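Local coordinates for protein trans-4-hydroxy-L-proline dehydratase (Clostridioides difficile 70-100-2010, PDB 6VXC) that dehydrates trans-4-hydroxy-L-proline to (S)-1-pyrroline-5-carboxylate by glycyl radical chemistry, a step in the anaerobic breakdown of hydroxyproline, at residues E34-N38 with V336-N340; R120-F125 with L351-Y357. One frame throughout, in Å; residues are numbered along the deposited sequence.

Contact 1 (E34-N38 with V336-N340); sequences EESIN and VKFNN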
loop_
_atom_site.group_PDB
_atom_site.type_symbol
_atom_site.label_atom_id
_atom_site.label_comp_id
_atom_site.label_asym_id
_atom_site.label_seq_id
_atom_site.Cartn_x
_atom_site.Cartn_y
_atom_site.Cartn_z
ATOM N N GLU A 34 12.403 -16.201 -15.026
ATOM C CA GLU A 34 13.483 -16.872 -14.306
ATOM C C GLU A 34 14.587 -15.884 -13.919
ATOM O O GLU A 34 15.178 -16.002 -12.842
ATOM C CB GLU A 34 14.024 -18.032 -15.153
ATOM C CG GLU A 34 15.036 -18.941 -14.476
ATOM C CD GLU A 34 14.431 -19.874 -13.406
ATOM O OE1 GLU A 34 13.190 -19.981 -13.287
ATOM O OE2 GLU A 34 15.217 -20.508 -12.671
ATOM N N GLU A 35 14.901 -14.923 -14.788
ATOM C CA GLU A 35 15.827 -13.861 -14.399
ATOM C C GLU A 35 15.302 -13.100 -13.185
ATOM O O GLU A 35 16.051 -12.799 -12.249
ATOM C CB GLU A 35 16.044 -12.899 -15.562
ATOM C CG GLU A 35 17.055 -11.802 -15.247
ATOM C CD GLU A 35 17.249 -10.837 -16.402
ATOM O OE1 GLU A 35 16.243 -10.402 -16.999
ATOM O OE2 GLU A 35 18.407 -10.545 -16.747
ATOM N N SER A 36 14.010 -12.780 -13.197
ATOM C CA SER A 36 13.404 -11.980 -12.139
ATOM C C SER A 36 13.463 -12.689 -10.787
ATOM O O SER A 36 13.854 -12.095 -9.777
ATOM C CB SER A 36 11.960 -11.660 -12.530
ATOM O OG SER A 36 11.340 -10.814 -11.584
ATOM N N ILE A 37 13.061 -13.961 -10.737
ATOM C CA ILE A 37 12.988 -14.615 -9.439
ATOM C C ILE A 37 14.367 -14.965 -8.910
ATOM O O ILE A 37 14.514 -15.209 -7.714
ATOM C CB ILE A 37 12.124 -15.888 -9.481
ATOM C CG1 ILE A 37 12.766 -16.927 -10.409
ATOM C CG2 ILE A 37 10.716 -15.558 -9.910
ATOM C CD1 ILE A 37 12.126 -18.284 -10.344
ATOM N N ASN A 38 15.392 -14.956 -9.756
ATOM C CA ASN A 38 16.747 -15.247 -9.300
ATOM C C ASN A 38 17.553 -13.999 -8.954
ATOM O O ASN A 38 18.670 -14.130 -8.452
ATOM C CB ASN A 38 17.510 -16.064 -10.358
ATOM C CG ASN A 38 17.039 -17.515 -10.442
ATOM O OD1 ASN A 38 16.893 -18.201 -9.434
ATOM N ND2 ASN A 38 16.784 -17.974 -11.654
ATOM N N VAL A 336 6.600 -9.079 -15.023
ATOM C CA VAL A 336 7.980 -9.286 -14.609
ATOM C C VAL A 336 8.635 -7.956 -14.243
ATOM O O VAL A 336 9.417 -7.883 -13.291
ATOM C CB VAL A 336 8.769 -10.020 -15.712
ATOM C CG1 VAL A 336 10.250 -9.997 -15.391
ATOM C CG2 VAL A 336 8.251 -11.457 -15.898
ATOM N N LYS A 337 8.336 -6.886 -14.991
ATOM C CA LYS A 337 8.940 -5.588 -14.677
ATOM C C LYS A 337 8.576 -5.129 -13.268
ATOM O O LYS A 337 9.440 -4.665 -12.516
ATOM C CB LYS A 337 8.544 -4.523 -15.697
ATOM C CG LYS A 337 8.975 -4.799 -17.127
ATOM C CD LYS A 337 10.500 -5.017 -17.260
ATOM C CE LYS A 337 11.344 -3.882 -16.741
ATOM N NZ LYS A 337 12.829 -4.115 -16.895
ATOM N N PHE A 338 7.297 -5.245 -12.896
ATOM C CA PHE A 338 6.907 -4.970 -11.514
ATOM C C PHE A 338 7.731 -5.813 -10.540
ATOM O O PHE A 338 8.246 -5.307 -9.537
ATOM C CB PHE A 338 5.420 -5.264 -11.306
ATOM C CG PHE A 338 4.480 -4.208 -11.819
ATOM C CD1 PHE A 338 4.289 -3.024 -11.128
ATOM C CD2 PHE A 338 3.716 -4.444 -12.966
ATOM C CE1 PHE A 338 3.389 -2.079 -11.581
ATOM C CE2 PHE A 338 2.825 -3.507 -13.428
ATOM C CZ PHE A 338 2.654 -2.321 -12.739
ATOM N N ASN A 339 7.856 -7.114 -10.819
ATOM C CA ASN A 339 8.545 -8.021 -9.910
ATOM C C ASN A 339 10.039 -7.749 -9.822
ATOM O O ASN A 339 10.680 -8.236 -8.886
ATOM C CB ASN A 339 8.320 -9.485 -10.319
ATOM C CG ASN A 339 8.644 -10.458 -9.189
ATOM O OD1 ASN A 339 7.963 -10.480 -8.162
ATOM N ND2 ASN A 339 9.657 -11.285 -9.387
ATOM N N ASN A 340 10.602 -6.999 -10.771
ATOM C CA ASN A 340 11.997 -6.584 -10.714
ATOM C C ASN A 340 12.250 -5.372 -9.810
ATOM O O ASN A 340 13.421 -5.056 -9.585
ATOM C CB ASN A 340 12.515 -6.246 -12.130
ATOM C CG ASN A 340 12.789 -7.488 -12.975
ATOM O OD1 ASN A 340 12.716 -8.608 -12.491
ATOM N ND2 ASN A 340 13.128 -7.278 -14.237
HETATM O O HOH W 1 13.695 -9.886 -16.160
HETATM O O HOH W 2 13.193 -9.690 -8.497
#
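Ser-36 meets Asn-339 and Asn-340 through a single hydroxyl that works in both directions, a compact example of how one small polar group can join two helices. As donor, OG gives a hydrogen bond to OD1 of Asn-340 over 2.8 Å, arriving at a C=O...O angle of 153° and tilted out of the carbonyl plane. As acceptor, it takes a nearly straight bond from ND2 of Asn-339, also 2.8 Å, and lies close to the plane of that amide. The hydroxyl stands anti to the backbone N of Ser-36 (chi1 -176°), which carries it to the two neighbouring amides; with one bond given and one received, this buried oxygen is well satisfied.

Apolar contact is slight: CB of Ser-36 rests 3.7 Å from CG1 of Val-336.

Two waters extend the polar seam. One donates to OE1 of Glu-35 at 2.7 Å and accepts from ND2 of Asn-340, an amide nitrogen that also bonds Glu-92. The other donates to the backbone O of Ser-36 and to that of Asn-339. The arrangement is a polar, water-bridged helix-helix contact, joining the C-terminal parts of helices 27-38 and 324-339 within the pyruvate formate lyase-like region.

Contact 2 (R120-F125 with L351-Y357); sequences RDIINF and LKESSTY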
loop_
_atom_site.group_PDB
_atom_site.type_symbol
_atom_site.label_atom_id
_atom_site.label_comp_id
_atom_site.label_asym_id
_atom_site.label_seq_id
_atom_site.Cartn_x
_atom_site.Cartn_y
_atom_site.Cartn_z
ATOM N N ARG A 120 20.617 -8.518 8.121
ATOM C CA ARG A 120 19.382 -8.914 8.780
ATOM C C ARG A 120 18.861 -10.255 8.253
ATOM O O ARG A 120 19.165 -10.700 7.140
ATOM C CB ARG A 120 18.270 -7.863 8.619
ATOM C CG ARG A 120 17.921 -7.547 7.182
ATOM C CD ARG A 120 16.610 -6.767 7.004
ATOM N NE ARG A 120 16.646 -5.417 7.489
ATOM C CZ ARG A 120 16.220 -4.342 6.837
ATOM N NH1 ARG A 120 15.695 -4.416 5.615
ATOM N NH2 ARG A 120 16.330 -3.178 7.438
ATOM N N ASP A 121 18.005 -10.856 9.075
ATOM C CA ASP A 121 17.503 -12.205 8.871
ATOM C C ASP A 121 16.505 -12.276 7.712
ATOM O O ASP A 121 16.596 -13.163 6.859
ATOM C CB ASP A 121 16.840 -12.619 10.186
ATOM C CG ASP A 121 16.576 -14.086 10.288
ATOM O OD1 ASP A 121 16.646 -14.783 9.254
ATOM O OD2 ASP A 121 16.273 -14.529 11.426
ATOM N N ILE A 122 15.582 -11.326 7.638
ATOM C CA ILE A 122 14.594 -11.282 6.571
ATOM C C ILE A 122 14.577 -9.895 5.948
ATOM O O ILE A 122 14.937 -8.896 6.581
ATOM C CB ILE A 122 13.184 -11.682 7.061
ATOM C CG1 ILE A 122 12.814 -10.906 8.328
ATOM C CG2 ILE A 122 13.091 -13.195 7.247
ATOM C CD1 ILE A 122 11.455 -11.249 8.867
ATOM N N ILE A 123 14.170 -9.848 4.685
ATOM C CA ILE A 123 14.083 -8.623 3.904
ATOM C C ILE A 123 15.446 -7.946 3.879
ATOM O O ILE A 123 15.548 -6.721 3.996
ATOM C CB ILE A 123 12.987 -7.681 4.453
ATOM C CG1 ILE A 123 11.806 -8.489 5.002
ATOM C CG2 ILE A 123 12.517 -6.700 3.374
ATOM C CD1 ILE A 123 11.125 -9.349 3.983
ATOM N N ASN A 124 16.494 -8.737 3.681
ATOM C CA ASN A 124 17.840 -8.196 3.572
ATOM C C ASN A 124 18.079 -7.631 2.182
ATOM O O ASN A 124 17.466 -8.054 1.203
ATOM C CB ASN A 124 18.879 -9.275 3.867
ATOM C CG ASN A 124 18.726 -10.477 2.959
ATOM O OD1 ASN A 124 17.755 -11.219 3.068
ATOM N ND2 ASN A 124 19.676 -10.670 2.053
ATOM N N PHE A 125 18.959 -6.631 2.122
ATOM C CA PHE A 125 19.465 -6.055 0.881
ATOM C C PHE A 125 20.987 -6.078 0.929
ATOM O O PHE A 125 21.583 -5.582 1.896
ATOM C CB PHE A 125 18.993 -4.610 0.704
ATOM C CG PHE A 125 17.562 -4.469 0.295
ATOM C CD1 PHE A 125 16.543 -4.571 1.233
ATOM C CD2 PHE A 125 17.235 -4.180 -1.023
ATOM C CE1 PHE A 125 15.228 -4.418 0.862
ATOM C CE2 PHE A 125 15.919 -4.027 -1.405
ATOM C CZ PHE A 125 14.913 -4.139 -0.460
ATOM N N LEU A 351 10.127 -0.761 8.692
ATOM C CA LEU A 351 10.216 -2.173 8.336
ATOM C C LEU A 351 9.198 -3.004 9.114
ATOM O O LEU A 351 8.488 -3.836 8.535
ATOM C CB LEU A 351 11.648 -2.658 8.565
ATOM C CG LEU A 351 12.187 -4.021 8.119
ATOM C CD1 LEU A 351 11.897 -5.094 9.124
ATOM C CD2 LEU A 351 11.738 -4.420 6.698
ATOM N N LYS A 352 9.088 -2.766 10.421
ATOM C CA LYS A 352 8.177 -3.556 11.247
ATOM C C LYS A 352 6.744 -3.436 10.749
ATOM O O LYS A 352 5.977 -4.408 10.794
ATOM C CB LYS A 352 8.275 -3.093 12.707
ATOM C CG LYS A 352 9.641 -3.297 13.366
ATOM C CD LYS A 352 9.612 -2.860 14.839
ATOM C CE LYS A 352 10.768 -3.450 15.627
ATOM N NZ LYS A 352 10.450 -3.548 17.079
ATOM N N GLU A 353 6.364 -2.257 10.261
ATOM C CA GLU A 353 4.994 -2.067 9.820
ATOM C C GLU A 353 4.783 -2.498 8.374
ATOM O O GLU A 353 3.633 -2.681 7.965
ATOM C CB GLU A 353 4.552 -0.605 9.993
ATOM C CG GLU A 353 5.307 0.415 9.130
ATOM C CD GLU A 353 4.963 1.868 9.493
ATOM O OE1 GLU A 353 3.771 2.170 9.666
ATOM O OE2 GLU A 353 5.879 2.714 9.608
ATOM N N SER A 354 5.858 -2.685 7.594
ATOM C CA SER A 354 5.736 -3.079 6.197
ATOM C C SER A 354 6.888 -4.038 5.868
ATOM O O SER A 354 7.755 -3.757 5.056
ATOM C CB SER A 354 5.747 -1.855 5.277
ATOM O OG SER A 354 5.520 -2.220 3.923
ATOM N N SER A 355 6.868 -5.227 6.470
ATOM C CA SER A 355 8.037 -6.107 6.454
ATOM C C SER A 355 7.987 -7.014 5.217
ATOM O O SER A 355 7.698 -8.209 5.287
ATOM C CB SER A 355 8.102 -6.899 7.757
ATOM O OG SER A 355 9.325 -7.601 7.876
ATOM N N THR A 356 8.329 -6.431 4.064
ATOM C CA THR A 356 8.204 -7.120 2.785
ATOM C C THR A 356 9.101 -6.443 1.762
ATOM O O THR A 356 9.403 -5.254 1.878
ATOM C CB THR A 356 6.753 -7.104 2.282
ATOM O OG1 THR A 356 6.676 -7.770 1.014
ATOM C CG2 THR A 356 6.270 -5.660 2.091
ATOM N N TYR A 357 9.509 -7.213 0.749
ATOM C CA TYR A 357 10.121 -6.637 -0.449
ATOM C C TYR A 357 9.090 -6.028 -1.398
ATOM O O TYR A 357 9.461 -5.238 -2.268
ATOM C CB TYR A 357 10.918 -7.697 -1.236
ATOM C CG TYR A 357 12.167 -8.259 -0.585
ATOM C CD1 TYR A 357 13.352 -7.528 -0.532
ATOM C CD2 TYR A 357 12.169 -9.538 -0.047
ATOM C CE1 TYR A 357 14.509 -8.063 0.066
ATOM C CE2 TYR A 357 13.300 -10.087 0.545
ATOM C CZ TYR A 357 14.471 -9.345 0.605
ATOM O OH TYR A 357 15.588 -9.903 1.192
#
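Tyr-357 holds CG anti to its own carbonyl carbon (chi1 -67°), which sends the phenol across to Ile-123 and Asn-124, while chi1 of Ile-123, -34° and away from a staggered value, keeps CG1 beside the backbone N and turns CG2 anti to it, over the ring. CG2 lies 4.0 Å from the centroid of the Tyr-357 ring, almost on its normal: a CH-pi contact centred on the face. At the ring's edge the hydroxyl OH donates to the backbone O of Asn-124 over 2.6 Å, in the carbonyl plane and on a lone pair, so the phenol is fixed at its rim as well as from above. Phe-125 slides past in the opposite direction, its CZ 3.7 Å from CD1 of Tyr-357, with the two ring planes oblique at 59°.

CG2 of Ile-123 also packs against CD2 of Leu-351, 4.1 Å away, while CD1 of Ile-123 touches the backbone O of Ser-355, the centre of an inverse gamma turn. Leu-351 in turn lies over one face of the Arg-120 guanidinium, toward its rim. NH1 of Arg-120 bonds the O of Ile-123 at 2.8 Å, nearly straight and in the guanidinium plane, whereas NH2 reaches the O of Lys-346. Thr-356 directs OG1 elsewhere, to Thr-358 and Asp-788. The loop after helix 111-119 thus packs on the end of helix 348-353 and the loop that follows it, near the probable active site, with Thr-356 about 8 Å, side chain to side chain, from Cys-454, the probable radical cysteine.

In the fold
The two contacts illustrate how neighbouring parts of one chain can be tied to distant partners. Helix 324-339, which supplies one side of contact 1, is followed directly by helix 348-353, which leads into the second segment of contact 2. The segments alternate in the order 34-38, 120-125, 336-340, 351-357, so the pairings cross along the chain. The centres lie 18 Å apart and the nearest atoms about 7 Å, without touching. Contact 1 is away from the annotated sites. Contact 2 lies near the probable active site: Ser-354 OG is hydrogen-bonded to a bound glycerol, probably from crystallisation, and the side chain of Thr-356 is about 6 Å from that glycerol and about 12 Å from the side chain of Glu-456, the probable proton acceptor.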